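Local structure of 83aa long hypothetical transcriptional regulator asnC (Sulfolobus tokodaii, 2ZBC) at residues 4-10 with 38-44. The protein is a stand-alone RAM module of the Lrp/AsnC family that binds isoleucine and probably serves as an amino-acid sensor in transcriptional regulation. Numbering follows the deposited sequence.
Sequences AIVLINT and YDIVVKV. With ILE (isoleucine), chain J.
With CG anti to its own carbonyl carbon (chi1 -62°), Asp39 places its carboxylate beside the start of Thr10, where OD2 accepts a hydrogen bond from Thr10 N (2.9 Å) through its anti lone pair. In Leu7 the same chi1 setting (-53°), with CD1 extended along chi2 (171°), sets CD1 over the centre of the Tyr38 ring, a CH-pi contact of 3.9 Å from CD1 to the ring centroid. Leu7 CD2, the other branch, lies beside Val41 CG2. From here the two central strands of the sheet run antiparallel: Val6 and Val42 exchange backbone hydrogen bonds, as do Ala4 and Val44. A classic beta bulge ends this ladder, Ile8 O accepting both Asp39 N and Ile40 N, each at 3.0 Å. Ile8, Ile40 and Val42 pack against helix 15-22, and Ile8 also reaches helix 49-60; on the same face Val6 CB lies 3.5 Å from Val42 CG2. On the other face, Leu7 meets Leu7 of a second subunit and Tyr38 OH is hydrogen-bonded to its counterpart there. Asp39 OD1 accepts a hydrogen bond from the amino group of the bound isoleucine (OD1 to ligand N, 2.8 Å), while OD2 also forms a salt bridge with Arg61 of a third subunit, whose Thr69 and Thr71 bind the same ligand. An asparagine in place of Asp39 would probably weaken the hold on the ligand's ammonium group and leave that arginine without its charged mate. One carboxylate thus links strand, ligand and neighbouring subunit, consistent with an effector site at a subunit interface in which amino-acid binding could be coupled to assembly.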
# COMPACT_ATOMS: atom_id res chain seq x y z
N ALA A 4 -12.14 -17.30 8.21
CA ALA A 4 -11.39 -16.21 7.75
C ALA A 4 -10.12 -16.72 7.04
O ALA A 4 -9.68 -17.85 7.25
CB ALA A 4 -11.06 -15.30 8.89
N ILE A 5 -9.58 -15.87 6.21
CA ILE A 5 -8.29 -16.10 5.61
C ILE A 5 -7.35 -15.06 6.15
O ILE A 5 -7.70 -13.87 6.09
CB ILE A 5 -8.41 -15.97 4.14
CG1 ILE A 5 -9.34 -16.99 3.53
CG2 ILE A 5 -7.02 -16.07 3.43
CD1 ILE A 5 -8.86 -18.32 3.57
N VAL A 6 -6.20 -15.48 6.72
CA VAL A 6 -5.27 -14.58 7.34
C VAL A 6 -3.98 -14.55 6.54
O VAL A 6 -3.39 -15.59 6.26
CB VAL A 6 -4.95 -15.00 8.79
CG1 VAL A 6 -4.08 -13.99 9.45
CG2 VAL A 6 -6.27 -15.14 9.61
N LEU A 7 -3.57 -13.36 6.14
CA LEU A 7 -2.33 -13.16 5.40
C LEU A 7 -1.23 -12.77 6.43
O LEU A 7 -1.38 -11.80 7.19
CB LEU A 7 -2.48 -12.06 4.35
CG LEU A 7 -3.68 -12.25 3.40
CD1 LEU A 7 -3.93 -11.07 2.53
CD2 LEU A 7 -3.46 -13.52 2.59
N ILE A 8 -0.16 -13.54 6.48
CA ILE A 8 0.83 -13.33 7.54
C ILE A 8 2.11 -12.84 6.90
O ILE A 8 2.51 -13.38 5.87
CB ILE A 8 1.06 -14.65 8.25
CG1 ILE A 8 -0.22 -15.12 8.95
CG2 ILE A 8 2.10 -14.49 9.32
CD1 ILE A 8 -0.07 -16.50 9.52
N ASN A 9 2.78 -11.86 7.51
CA ASN A 9 4.15 -11.51 7.16
C ASN A 9 4.96 -11.90 8.33
O ASN A 9 4.59 -11.59 9.49
CB ASN A 9 4.37 -10.00 6.86
CG ASN A 9 3.95 -9.64 5.42
OD1 ASN A 9 4.78 -9.56 4.45
ND2 ASN A 9 2.67 -9.39 5.29
N THR A 10 6.11 -12.50 8.05
CA THR A 10 7.04 -12.92 9.13
C THR A 10 8.27 -12.00 9.14
O THR A 10 8.47 -11.24 8.22
CB THR A 10 7.53 -14.35 8.92
OG1 THR A 10 8.28 -14.48 7.71
CG2 THR A 10 6.37 -15.30 8.75
N TYR A 38 2.91 -10.89 0.80
CA TYR A 38 2.68 -11.65 2.02
C TYR A 38 3.47 -12.98 1.94
O TYR A 38 3.92 -13.40 0.86
CB TYR A 38 1.13 -11.95 2.19
CG TYR A 38 0.31 -10.73 2.00
CD1 TYR A 38 0.19 -9.79 3.01
CD2 TYR A 38 -0.35 -10.49 0.80
CE1 TYR A 38 -0.54 -8.69 2.81
CE2 TYR A 38 -1.09 -9.39 0.61
CZ TYR A 38 -1.17 -8.48 1.61
OH TYR A 38 -1.88 -7.33 1.33
N ASP A 39 3.68 -13.58 3.10
CA ASP A 39 4.56 -14.69 3.25
C ASP A 39 3.84 -15.98 3.52
O ASP A 39 4.31 -17.03 3.02
CB ASP A 39 5.44 -14.47 4.41
CG ASP A 39 6.33 -13.22 4.22
OD1 ASP A 39 6.62 -12.91 3.05
OD2 ASP A 39 6.68 -12.53 5.19
N ILE A 40 2.75 -15.93 4.28
CA ILE A 40 1.94 -17.13 4.52
C ILE A 40 0.45 -16.81 4.47
O ILE A 40 0.01 -15.72 4.89
CB ILE A 40 2.23 -17.65 5.93
CG1 ILE A 40 3.70 -18.04 6.12
CG2 ILE A 40 1.31 -18.78 6.33
CD1 ILE A 40 4.06 -18.48 7.51
N VAL A 41 -0.33 -17.77 3.97
CA VAL A 41 -1.80 -17.63 3.83
C VAL A 41 -2.33 -18.76 4.66
O VAL A 41 -1.93 -19.88 4.48
CB VAL A 41 -2.30 -17.75 2.39
CG1 VAL A 41 -3.83 -17.79 2.39
CG2 VAL A 41 -1.74 -16.73 1.50
N VAL A 42 -3.17 -18.48 5.63
CA VAL A 42 -3.84 -19.54 6.37
C VAL A 42 -5.35 -19.40 6.23
O VAL A 42 -5.87 -18.28 6.14
CB VAL A 42 -3.51 -19.54 7.89
CG1 VAL A 42 -2.08 -20.02 8.15
CG2 VAL A 42 -3.73 -18.28 8.51
N LYS A 43 -6.04 -20.52 6.16
CA LYS A 43 -7.49 -20.52 6.40
C LYS A 43 -7.75 -20.90 7.84
O LYS A 43 -7.22 -21.89 8.34
CB LYS A 43 -8.18 -21.46 5.43
CG LYS A 43 -9.72 -21.24 5.38
CD LYS A 43 -10.23 -21.79 4.04
CE LYS A 43 -11.45 -22.60 4.18
NZ LYS A 43 -12.51 -21.90 4.81
N VAL A 44 -8.55 -20.12 8.54
CA VAL A 44 -8.82 -20.37 9.93
C VAL A 44 -10.29 -20.65 10.03
O VAL A 44 -11.06 -19.96 9.46
CB VAL A 44 -8.51 -19.15 10.78
CG1 VAL A 44 -8.99 -19.37 12.20
CG2 VAL A 44 -7.05 -18.84 10.72
N ILE J . 6.81 -13.63 0.40
CA ILE J . 8.31 -13.64 0.41
C ILE J . 8.88 -13.17 -0.87
O ILE J . 8.10 -13.05 -1.83
CB ILE J . 8.88 -15.02 0.80
CG1 ILE J . 8.76 -16.08 -0.31
CG2 ILE J . 8.30 -15.46 2.08
CD1 ILE J . 9.50 -17.39 0.02
OXT ILE J . 10.08 -12.86 -0.81